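Local coordinates for uncharacterized protein (Pseudomonas fluorescens, PDB 5V00) that is of unknown molecular function but, as the bicupin HutD, is involved in histidine utilization, at residues G134-S140 with L175-T181; R128-G134 with G182-E188; T144-V150 with H164-D170. Numbering follows the deposited sequence.

In the fold
The six segments pair from the outside in: 128-134 with 182-188 (contact 2), 134-140 with 175-181 (contact 1), 144-150 with 164-170 (contact 3). This concentric antiparallel pairing, folded over on itself, is jelly-roll topology, here of the second cupin of the bicupin. Contacts 2 and 3, centres about 9 Å apart, share one five-stranded sheet, in which strands 144-149 and 184-191 are neighbours. Contact 1 belongs to the four-stranded sheet facing it, its centre about 10 Å from contact 2 and about 13 Å from contact 3. Between the sheets, Phe-138 meets Leu-186 and Val-145, so all three contacts line one barrel interior.

Contact 1 (G134-S140 with L175-T181); sequences GVQRFFS and LLDISVT
Strands 135-140 and 176-181 form an antiparallel pair of the cupin jelly roll, short axes 4.6 Å apart at 164°, with 135-140 the edge strand within this chain. Gly-134 (phi 73°, psi -150°) places its O 3.3 Å from Thr-181 CA. Val-135, opening the extended strand, faces Thr-181 in a non-hydrogen-bonded pair, CA to CA 4.5 Å. Gln-136 N bonds Val-180 O at 2.8 Å and Val-180 N bonds Gln-136 O at 2.9 Å. Arg-137 (all t), opposite Ser-179, reaches diagonally for a bidentate salt bridge, Arg-137 NE to Asp-177 OD1 2.8 Å and Arg-137 NH2 to Asp-177 OD2 2.8 Å, on the face of Val-135, Phe-139 and Ser-179. Phe-138 N to Ile-178 O and Ile-178 N to Phe-138 O are each 2.9 Å; the Phe-138 ring (chi1 p) turns inward, taking Ile-178 CB over one face (CH-pi, 4.1 Å to the centroid) and Val-180 CG2 at its edge. This inner face packs on opposing Val-145 and Leu-186. Phe-139 (m) has Asp-177 OD1 over one ring face, Phe-139 CE2 3.5 Å from Asp-177 OD2 and its CB 3.8 Å from Leu-175 CD1. Ser-140 N reaches Leu-176 O at 2.9 Å, Leu-176 N Ser-140 O at 2.8 Å.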
loop_
_atom_site.group_PDB
_atom_site.type_symbol
_atom_site.label_atom_id
_atom_site.label_comp_id
_atom_site.label_asym_id
_atom_site.label_seq_id
_atom_site.Cartn_x
_atom_site.Cartn_y
_atom_site.Cartn_z
ATOM N N GLY B 134 10.358 -1.534 24.095
ATOM C CA GLY B 134 11.781 -1.659 24.391
ATOM C C GLY B 134 12.546 -2.290 23.234
ATOM O O GLY B 134 12.144 -2.241 22.076
ATOM N N VAL B 135 13.605 -2.989 23.567
ATOM C CA VAL B 135 14.465 -3.610 22.571
ATOM C C VAL B 135 14.053 -5.081 22.403
ATOM O O VAL B 135 13.915 -5.817 23.367
ATOM C CB VAL B 135 15.946 -3.460 22.963
ATOM C CG1 VAL B 135 16.823 -4.212 21.976
ATOM C CG2 VAL B 135 16.349 -1.997 23.053
ATOM N N GLN B 136 13.766 -5.505 21.190
ATOM C CA GLN B 136 13.286 -6.866 20.918
ATOM C C GLN B 136 14.093 -7.433 19.750
ATOM O O GLN B 136 14.627 -6.700 18.857
ATOM C CB GLN B 136 11.841 -6.851 20.472
ATOM C CG GLN B 136 10.952 -6.043 21.426
ATOM C CD GLN B 136 10.452 -6.835 22.503
ATOM O OE1 GLN B 136 10.033 -8.026 22.242
ATOM N NE2 GLN B 136 10.534 -6.329 23.729
ATOM N N ARG B 137 14.166 -8.767 19.695
ATOM C CA ARG B 137 14.829 -9.451 18.596
ATOM C C ARG B 137 14.155 -10.792 18.430
ATOM O O ARG B 137 13.996 -11.500 19.448
ATOM C CB ARG B 137 16.301 -9.699 18.864
ATOM C CG ARG B 137 17.022 -10.306 17.689
ATOM C CD ARG B 137 18.459 -10.683 18.091
ATOM N NE ARG B 137 19.248 -11.203 17.003
ATOM C CZ ARG B 137 20.495 -11.627 17.107
ATOM N NH1 ARG B 137 21.073 -11.502 18.275
ATOM N NH2 ARG B 137 21.113 -12.130 16.031
ATOM N N PHE B 138 13.707 -11.104 17.240
ATOM C CA PHE B 138 13.109 -12.372 16.958
ATOM C C PHE B 138 13.570 -12.956 15.666
ATOM O O PHE B 138 13.994 -12.239 14.760
ATOM C CB PHE B 138 11.570 -12.294 17.040
ATOM C CG PHE B 138 10.939 -11.401 16.009
ATOM C CD1 PHE B 138 10.891 -10.023 16.215
ATOM C CD2 PHE B 138 10.428 -11.900 14.869
ATOM C CE1 PHE B 138 10.305 -9.182 15.281
ATOM C CE2 PHE B 138 9.819 -11.041 13.954
ATOM C CZ PHE B 138 9.807 -9.677 14.154
ATOM N N PHE B 139 13.458 -14.288 15.554
ATOM C CA PHE B 139 13.763 -15.030 14.322
ATOM C C PHE B 139 12.452 -15.622 13.851
ATOM O O PHE B 139 11.740 -16.272 14.660
ATOM C CB PHE B 139 14.783 -16.144 14.512
ATOM C CG PHE B 139 16.088 -15.657 15.067
ATOM C CD1 PHE B 139 16.203 -15.284 16.404
ATOM C CD2 PHE B 139 17.178 -15.613 14.286
ATOM C CE1 PHE B 139 17.386 -14.795 16.923
ATOM C CE2 PHE B 139 18.440 -15.138 14.812
ATOM C CZ PHE B 139 18.514 -14.744 16.131
ATOM N N SER B 140 12.168 -15.489 12.559
ATOM C CA SER B 140 10.924 -16.019 12.041
ATOM C C SER B 140 11.017 -16.486 10.610
ATOM O O SER B 140 11.626 -15.788 9.774
ATOM C CB SER B 140 9.820 -14.995 12.182
ATOM O OG SER B 140 8.605 -15.562 11.728
ATOM N N LEU B 175 15.030 -17.900 7.417
ATOM C CA LEU B 175 14.806 -17.459 8.782
ATOM C C LEU B 175 15.240 -16.029 8.900
ATOM O O LEU B 175 16.463 -15.733 8.910
ATOM C CB LEU B 175 15.611 -18.317 9.775
ATOM C CG LEU B 175 15.344 -18.097 11.263
ATOM C CD1 LEU B 175 13.934 -18.517 11.660
ATOM C CD2 LEU B 175 16.382 -18.854 12.106
ATOM N N LEU B 176 14.294 -15.139 9.118
ATOM C CA LEU B 176 14.575 -13.724 9.229
ATOM C C LEU B 176 14.984 -13.387 10.609
ATOM O O LEU B 176 14.391 -13.883 11.536
ATOM C CB LEU B 176 13.292 -12.973 8.937
ATOM C CG LEU B 176 13.019 -12.567 7.535
ATOM C CD1 LEU B 176 11.576 -12.121 7.516
ATOM C CD2 LEU B 176 13.950 -11.387 7.241
ATOM N N ASP B 177 15.986 -12.533 10.818
ATOM C CA ASP B 177 16.425 -12.092 12.159
ATOM C C ASP B 177 16.174 -10.642 12.269
ATOM O O ASP B 177 16.830 -9.852 11.551
ATOM C CB ASP B 177 17.952 -12.349 12.235
ATOM C CG ASP B 177 18.621 -11.873 13.477
ATOM O OD1 ASP B 177 18.086 -11.241 14.412
ATOM O OD2 ASP B 177 19.843 -12.213 13.516
ATOM N N ILE B 178 15.226 -10.258 13.067
ATOM C CA ILE B 178 14.668 -8.905 13.077
ATOM C C ILE B 178 14.802 -8.331 14.483
ATOM O O ILE B 178 14.325 -8.870 15.456
ATOM C CB ILE B 178 13.180 -8.853 12.601
ATOM C CG1 ILE B 178 13.091 -9.371 11.169
ATOM C CG2 ILE B 178 12.671 -7.423 12.751
ATOM C CD1 ILE B 178 11.670 -9.519 10.679
ATOM N N SER B 179 15.457 -7.164 14.568
ATOM C CA SER B 179 15.489 -6.404 15.792
ATOM C C SER B 179 14.550 -5.230 15.683
ATOM O O SER B 179 14.480 -4.574 14.621
ATOM C CB SER B 179 16.911 -5.881 16.039
ATOM O OG SER B 179 17.870 -6.962 16.293
ATOM N N VAL B 180 13.851 -4.907 16.771
ATOM C CA VAL B 180 12.953 -3.790 16.789
ATOM C C VAL B 180 13.150 -3.003 18.074
ATOM O O VAL B 180 13.351 -3.600 19.120
ATOM C CB VAL B 180 11.481 -4.244 16.752
ATOM C CG1 VAL B 180 10.561 -3.076 16.679
ATOM C CG2 VAL B 180 11.232 -5.155 15.596
ATOM N N THR B 181 13.117 -1.673 18.005
ATOM C CA THR B 181 13.164 -0.838 19.217
ATOM C C THR B 181 12.010 0.095 19.232
ATOM O O THR B 181 11.770 0.827 18.222
ATOM C CB THR B 181 14.511 -0.025 19.282
ATOM O OG1 THR B 181 15.617 -0.958 19.331
ATOM C CG2 THR B 181 14.503 0.855 20.507
#

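Contact 2 (R128-G134 with G182-E188); sequences RLQWVDG and GRCCLIE
Extended strands 128-132 and 184-188 run antiparallel at 164°, axes 4.5 Å apart. Backbone hydrogen bonds are Arg-128 N to Glu-188 O 2.9 Å, Glu-188 N to Arg-128 O 3.0 Å, Gln-130 N to Leu-186 O 2.9 Å, Leu-186 N to Gln-130 O 2.8 Å and a looser Cys-184 N to Val-132 O 3.2 Å. On one face Trp-131 (chi1 m, chi2 94°) lies flat over Cys-185 (t), Cys-185 CB 3.4 Å from the six-membered centroid (CH-pi) and Cys-185 SG 3.8 Å from the five-membered one (sulfur-aromatic). Leu-129 fills the space beyond, CG 3.6 Å from Cys-185 SG and CD1 3.8 Å from Ile-187 CD1. This face of the C-terminal cupin barrel packs on strand 113-120 of the other cupin, Cys-185 and Ile-187 touching Phe-116. Inside, Val-132 (m) wedges between neighbours, CG2 3.7 Å from Cys-184 SG and CG1 3.9 Å from Leu-186 CD1. Arg-183 folds back, NH1 donating to Val-132 O at 3.1 Å. Gly-182 (phi 117°, psi 176°, barring CB) donates N to Gly-134 O at 3.0 Å.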
loop_
_atom_site.group_PDB
_atom_site.type_symbol
_atom_site.label_atom_id
_atom_site.label_comp_id
_atom_site.label_asym_id
_atom_site.label_seq_id
_atom_site.Cartn_x
_atom_site.Cartn_y
_atom_site.Cartn_z
ATOM N N ARG B 128 0.167 -14.659 13.936
ATOM C CA ARG B 128 0.669 -14.325 15.251
ATOM C C ARG B 128 0.564 -12.837 15.414
ATOM O O ARG B 128 0.773 -12.043 14.481
ATOM C CB ARG B 128 2.156 -14.741 15.417
ATOM C CG ARG B 128 2.707 -14.674 16.839
ATOM C CD ARG B 128 4.172 -15.075 16.906
ATOM N NE ARG B 128 4.662 -15.154 18.251
ATOM C CZ ARG B 128 4.978 -14.139 19.013
ATOM N NH1 ARG B 128 4.935 -12.889 18.601
ATOM N NH2 ARG B 128 5.404 -14.413 20.219
ATOM N N LEU B 129 0.259 -12.406 16.651
ATOM C CA LEU B 129 0.231 -10.996 16.958
ATOM C C LEU B 129 0.765 -10.765 18.364
ATOM O O LEU B 129 0.400 -11.502 19.268
ATOM C CB LEU B 129 -1.258 -10.481 16.887
ATOM C CG LEU B 129 -1.495 -9.012 17.246
ATOM C CD1 LEU B 129 -2.609 -8.369 16.403
ATOM C CD2 LEU B 129 -1.714 -8.781 18.687
ATOM N N GLN B 130 1.603 -9.745 18.559
ATOM C CA GLN B 130 2.102 -9.401 19.886
ATOM C C GLN B 130 2.471 -7.920 19.977
ATOM O O GLN B 130 3.251 -7.412 19.175
ATOM C CB GLN B 130 3.318 -10.259 20.144
ATOM C CG GLN B 130 3.952 -9.992 21.514
ATOM C CD GLN B 130 5.135 -10.879 21.809
ATOM O OE1 GLN B 130 5.644 -11.577 20.965
ATOM N NE2 GLN B 130 5.631 -10.772 23.055
ATOM N N TRP B 131 1.938 -7.224 20.958
ATOM C CA TRP B 131 2.370 -5.861 21.301
ATOM C C TRP B 131 3.629 -5.936 22.161
ATOM O O TRP B 131 3.708 -6.776 23.110
ATOM C CB TRP B 131 1.261 -5.133 22.032
ATOM C CG TRP B 131 0.129 -4.759 21.166
ATOM C CD1 TRP B 131 -1.010 -5.447 20.943
ATOM C CD2 TRP B 131 0.030 -3.562 20.417
ATOM N NE1 TRP B 131 -1.824 -4.769 20.086
ATOM C CE2 TRP B 131 -1.198 -3.604 19.735
ATOM C CE3 TRP B 131 0.905 -2.507 20.181
ATOM C CZ2 TRP B 131 -1.622 -2.590 18.849
ATOM C CZ3 TRP B 131 0.468 -1.454 19.338
ATOM C CH2 TRP B 131 -0.771 -1.550 18.640
ATOM N N VAL B 132 4.623 -5.108 21.820
ATOM C CA VAL B 132 5.947 -5.141 22.462
ATOM C C VAL B 132 6.446 -3.745 22.760
ATOM O O VAL B 132 5.861 -2.734 22.282
ATOM C CB VAL B 132 6.998 -5.939 21.653
ATOM C CG1 VAL B 132 6.595 -7.373 21.410
ATOM C CG2 VAL B 132 7.336 -5.193 20.387
ATOM N N ASP B 133 7.538 -3.647 23.560
ATOM C CA ASP B 133 8.140 -2.363 23.808
ATOM C C ASP B 133 9.587 -2.591 24.078
ATOM O O ASP B 133 10.038 -3.734 24.245
ATOM C CB ASP B 133 7.448 -1.664 24.955
ATOM C CG ASP B 133 7.732 -0.153 25.050
ATOM O OD1 ASP B 133 8.405 0.491 24.207
ATOM O OD2 ASP B 133 7.164 0.380 26.046
ATOM N N GLY B 134 10.358 -1.534 24.095
ATOM C CA GLY B 134 11.781 -1.659 24.391
ATOM C C GLY B 134 12.546 -2.290 23.234
ATOM O O GLY B 134 12.144 -2.241 22.076
ATOM N N GLY B 182 11.226 0.035 20.297
ATOM C CA GLY B 182 10.068 0.913 20.556
ATOM C C GLY B 182 8.710 0.263 20.634
ATOM O O GLY B 182 8.580 -0.943 20.412
ATOM N N ARG B 183 7.688 1.032 20.937
ATOM C CA ARG B 183 6.390 0.485 21.210
ATOM C C ARG B 183 5.632 0.211 19.918
ATOM O O ARG B 183 5.358 1.176 19.127
ATOM C CB ARG B 183 5.605 1.419 22.082
ATOM C CG ARG B 183 4.292 0.851 22.610
ATOM C CD ARG B 183 4.484 0.294 23.969
ATOM N NE ARG B 183 3.308 -0.179 24.737
ATOM C CZ ARG B 183 2.841 -1.477 24.765
ATOM N NH1 ARG B 183 3.303 -2.522 23.987
ATOM N NH2 ARG B 183 1.806 -1.746 25.569
ATOM N N CYS B 184 5.301 -1.022 19.667
ATOM C CA CYS B 184 4.712 -1.413 18.394
ATOM C C CYS B 184 4.031 -2.769 18.498
ATOM O O CYS B 184 4.164 -3.488 19.507
ATOM C CB CYS B 184 5.814 -1.461 17.330
ATOM S SG CYS B 184 7.087 -2.737 17.608
ATOM N N CYS B 185 3.306 -3.144 17.458
ATOM C CA CYS B 185 2.665 -4.426 17.328
ATOM C C CYS B 185 3.352 -5.243 16.241
ATOM O O CYS B 185 3.631 -4.727 15.129
ATOM C CB CYS B 185 1.166 -4.286 17.020
ATOM S SG CYS B 185 0.252 -5.852 17.074
ATOM N N LEU B 186 3.727 -6.444 16.573
ATOM C CA LEU B 186 4.384 -7.404 15.677
ATOM C C LEU B 186 3.365 -8.403 15.164
ATOM O O LEU B 186 2.743 -9.112 15.962
ATOM C CB LEU B 186 5.507 -8.189 16.389
ATOM C CG LEU B 186 6.609 -7.351 17.020
ATOM C CD1 LEU B 186 7.568 -8.271 17.718
ATOM C CD2 LEU B 186 7.293 -6.384 16.062
ATOM N N ILE B 187 3.137 -8.491 13.853
ATOM C CA ILE B 187 2.237 -9.468 13.272
ATOM C C ILE B 187 2.973 -10.331 12.259
ATOM O O ILE B 187 3.773 -9.807 11.454
ATOM C CB ILE B 187 1.017 -8.806 12.640
ATOM C CG1 ILE B 187 0.213 -8.063 13.732
ATOM C CG2 ILE B 187 0.167 -9.735 11.838
ATOM C CD1 ILE B 187 -0.881 -7.198 13.219
ATOM N N GLU B 188 2.713 -11.612 12.246
ATOM C CA GLU B 188 3.307 -12.504 11.334
ATOM C C GLU B 188 2.210 -13.373 10.668
ATOM O O GLU B 188 1.316 -13.908 11.341
ATOM C CB GLU B 188 4.298 -13.417 11.986
ATOM C CG GLU B 188 5.473 -12.698 12.595
ATOM C CD GLU B 188 6.508 -13.650 13.277
ATOM O OE1 GLU B 188 6.538 -14.851 13.041
ATOM O OE2 GLU B 188 7.254 -13.146 14.015
HETATM O O HOH W 1 4.215 -11.644 16.093
HETATM O O HOH W 2 3.317 -4.792 25.528
HETATM O O HOH W 3 10.293 -3.258 20.382
#

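Contact 3 (T144-V150 with H164-D170)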
loop_
_atom_site.group_PDB
_atom_site.type_symbol
_atom_site.label_atom_id
_atom_site.label_comp_id
_atom_site.label_asym_id
_atom_site.label_seq_id
_atom_site.Cartn_x
_atom_site.Cartn_y
_atom_site.Cartn_z
ATOM N N THR B 144 5.122 -13.197 5.768
ATOM C CA THR B 144 4.895 -11.752 5.906
ATOM C C THR B 144 5.043 -11.344 7.365
ATOM O O THR B 144 4.537 -11.995 8.261
ATOM C CB THR B 144 3.480 -11.392 5.437
ATOM O OG1 THR B 144 3.360 -11.744 4.066
ATOM C CG2 THR B 144 3.177 -9.913 5.606
ATOM N N VAL B 145 5.798 -10.316 7.574
ATOM C CA VAL B 145 6.002 -9.730 8.888
ATOM C C VAL B 145 5.618 -8.285 8.858
ATOM O O VAL B 145 6.088 -7.515 7.993
ATOM C CB VAL B 145 7.475 -9.897 9.425
ATOM C CG1 VAL B 145 7.554 -9.280 10.826
ATOM C CG2 VAL B 145 7.877 -11.348 9.430
ATOM N N LEU B 146 4.824 -7.842 9.835
ATOM C CA LEU B 146 4.301 -6.505 9.880
ATOM C C LEU B 146 4.707 -5.879 11.227
ATOM O O LEU B 146 4.629 -6.572 12.300
ATOM C CB LEU B 146 2.757 -6.456 9.753
ATOM C CG LEU B 146 2.281 -7.054 8.442
ATOM C CD1 LEU B 146 0.832 -7.525 8.674
ATOM C CD2 LEU B 146 2.275 -5.940 7.404
ATOM N N VAL B 147 5.121 -4.648 11.197
ATOM C CA VAL B 147 5.504 -3.874 12.393
ATOM C C VAL B 147 4.747 -2.579 12.380
ATOM O O VAL B 147 5.034 -1.703 11.588
ATOM C CB VAL B 147 7.029 -3.617 12.532
ATOM C CG1 VAL B 147 7.357 -2.907 13.803
ATOM C CG2 VAL B 147 7.815 -4.910 12.479
ATOM N N PHE B 148 3.799 -2.416 13.322
ATOM C CA PHE B 148 2.924 -1.232 13.382
ATOM C C PHE B 148 3.285 -0.400 14.591
ATOM O O PHE B 148 3.195 -0.876 15.731
ATOM C CB PHE B 148 1.466 -1.681 13.504
ATOM C CG PHE B 148 0.473 -0.561 13.652
ATOM C CD1 PHE B 148 0.091 0.185 12.545
ATOM C CD2 PHE B 148 -0.101 -0.276 14.885
ATOM C CE1 PHE B 148 -0.779 1.233 12.666
ATOM C CE2 PHE B 148 -0.927 0.794 15.047
ATOM C CZ PHE B 148 -1.362 1.516 13.924
ATOM N N SER B 149 3.740 0.822 14.373
ATOM C CA SER B 149 4.204 1.731 15.418
ATOM C C SER B 149 3.107 2.479 16.178
ATOM O O SER B 149 2.179 3.006 15.523
ATOM C CB SER B 149 5.126 2.793 14.790
ATOM O OG SER B 149 5.468 3.769 15.737
ATOM N N VAL B 150 3.233 2.569 17.508
ATOM C CA VAL B 150 2.410 3.481 18.277
ATOM C C VAL B 150 3.306 4.458 19.022
ATOM O O VAL B 150 2.984 4.866 20.124
ATOM C CB VAL B 150 1.382 2.746 19.183
ATOM C CG1 VAL B 150 0.359 1.966 18.350
ATOM C CG2 VAL B 150 2.072 1.840 20.166
ATOM N N HIS B 164 1.702 5.215 13.867
ATOM C CA HIS B 164 0.786 4.498 12.977
ATOM C C HIS B 164 1.343 4.208 11.596
ATOM O O HIS B 164 0.630 3.654 10.775
ATOM C CB HIS B 164 -0.575 5.145 12.851
ATOM C CG HIS B 164 -1.186 5.448 14.182
ATOM N ND1 HIS B 164 -2.277 6.298 14.311
ATOM C CD2 HIS B 164 -0.880 5.002 15.427
ATOM C CE1 HIS B 164 -2.621 6.344 15.596
ATOM N NE2 HIS B 164 -1.799 5.569 16.300
ATOM N N ASP B 165 2.653 4.418 11.444
ATOM C CA ASP B 165 3.355 3.937 10.263
ATOM C C ASP B 165 3.560 2.417 10.426
ATOM O O ASP B 165 3.586 1.914 11.584
ATOM C CB ASP B 165 4.722 4.624 10.116
ATOM C CG ASP B 165 4.664 6.114 9.806
ATOM O OD1 ASP B 165 3.603 6.628 9.337
ATOM O OD2 ASP B 165 5.707 6.777 10.018
ATOM N N CYS B 166 3.663 1.685 9.322
ATOM C CA CYS B 166 3.787 0.220 9.364
ATOM C C CYS B 166 4.813 -0.292 8.380
ATOM O O CYS B 166 4.736 0.049 7.222
ATOM C CB CYS B 166 2.419 -0.371 8.985
ATOM S SG CYS B 166 2.234 -2.135 9.124
ATOM N N LEU B 167 5.770 -1.106 8.840
ATOM C CA LEU B 167 6.719 -1.766 7.996
ATOM C C LEU B 167 6.199 -3.132 7.675
ATOM O O LEU B 167 5.555 -3.800 8.521
ATOM C CB LEU B 167 8.039 -1.853 8.726
ATOM C CG LEU B 167 9.150 -2.489 7.921
ATOM C CD1 LEU B 167 10.458 -1.765 8.080
ATOM C CD2 LEU B 167 9.278 -3.963 8.210
ATOM N N GLN B 168 6.375 -3.571 6.427
ATOM C CA GLN B 168 5.959 -4.883 5.953
ATOM C C GLN B 168 7.113 -5.584 5.237
ATOM O O GLN B 168 7.734 -5.000 4.339
ATOM C CB GLN B 168 4.808 -4.790 5.000
ATOM C CG GLN B 168 4.328 -6.097 4.412
ATOM C CD GLN B 168 2.975 -5.993 3.673
ATOM O OE1 GLN B 168 2.248 -5.020 3.813
ATOM N NE2 GLN B 168 2.580 -7.093 3.043
ATOM N N VAL B 169 7.413 -6.806 5.675
ATOM C CA VAL B 169 8.362 -7.661 4.956
ATOM C C VAL B 169 7.487 -8.665 4.245
ATOM O O VAL B 169 6.551 -9.307 4.820
ATOM C CB VAL B 169 9.337 -8.405 5.879
ATOM C CG1 VAL B 169 10.244 -9.311 5.004
ATOM C CG2 VAL B 169 10.046 -7.500 6.762
ATOM N N ASP B 170 7.718 -8.899 2.961
ATOM C CA ASP B 170 6.922 -9.872 2.157
ATOM C C ASP B 170 7.863 -10.853 1.477
ATOM O O ASP B 170 9.026 -10.556 1.274
ATOM C CB ASP B 170 6.216 -9.229 0.986
ATOM C CG ASP B 170 4.905 -8.606 1.322
ATOM O OD1 ASP B 170 4.112 -9.210 2.094
ATOM O OD2 ASP B 170 4.649 -7.544 0.637
#
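This is a buried antiparallel strand pair within the five-stranded sheet of the C-terminal cupin, where strand 144-149 lies between 166-170 and 184-191. The short axes approach to 4.6 Å at 172°. Val-145 and Val-169 exchange N-to-O bonds (Val-145 N to Val-169 O 3.0 Å, Val-169 N to Val-145 O 2.8 Å), as do Val-147 and Leu-167 (Val-147 N to Leu-167 O 2.8 Å, Leu-167 N to Val-147 O 2.9 Å). At the far end the register slips. Ser-149 N donates to Asp-165 O at 3.0 Å, while Ser-149 O accepts from His-164 N at 2.8 Å; with His-164 (phi 74°, psi 12°) and Asp-165 (phi -76°, psi 153°) both facing Ser-149, this fits a G1-type beta bulge.

Val-145, Val-147, Leu-167 and Val-169 point into the barrel and form an aliphatic row. Leu-146, Phe-148, Cys-166 and Gln-168 point the other way, toward the first cupin, where Phe-148 stacks on Phe-116 and Cys-166 meets Leu-49. The Phe-148 and His-164 rings are nearly parallel (12°) but slid apart, centroids 5.6 Å apart.

Several polar side chains here have definite partners. Gln-168 NE2 donates to Asp-170 OD1 at 2.8 Å, and Gln-168 OE1 bonds to Thr-35 and Trp-14. Asp-165 OD1 accepts from Ala-16 N and OD2 forms a salt bridge with Arg-15; its side chain is about 4 Å from a bound formic acid molecule, probably from the crystallisation liquor. Between these two strands the barrel side is thus aliphatic, while Gln-168 ties the pair to Trp-14 and Thr-35, and Asp-165 to Arg-15 and Ala-16.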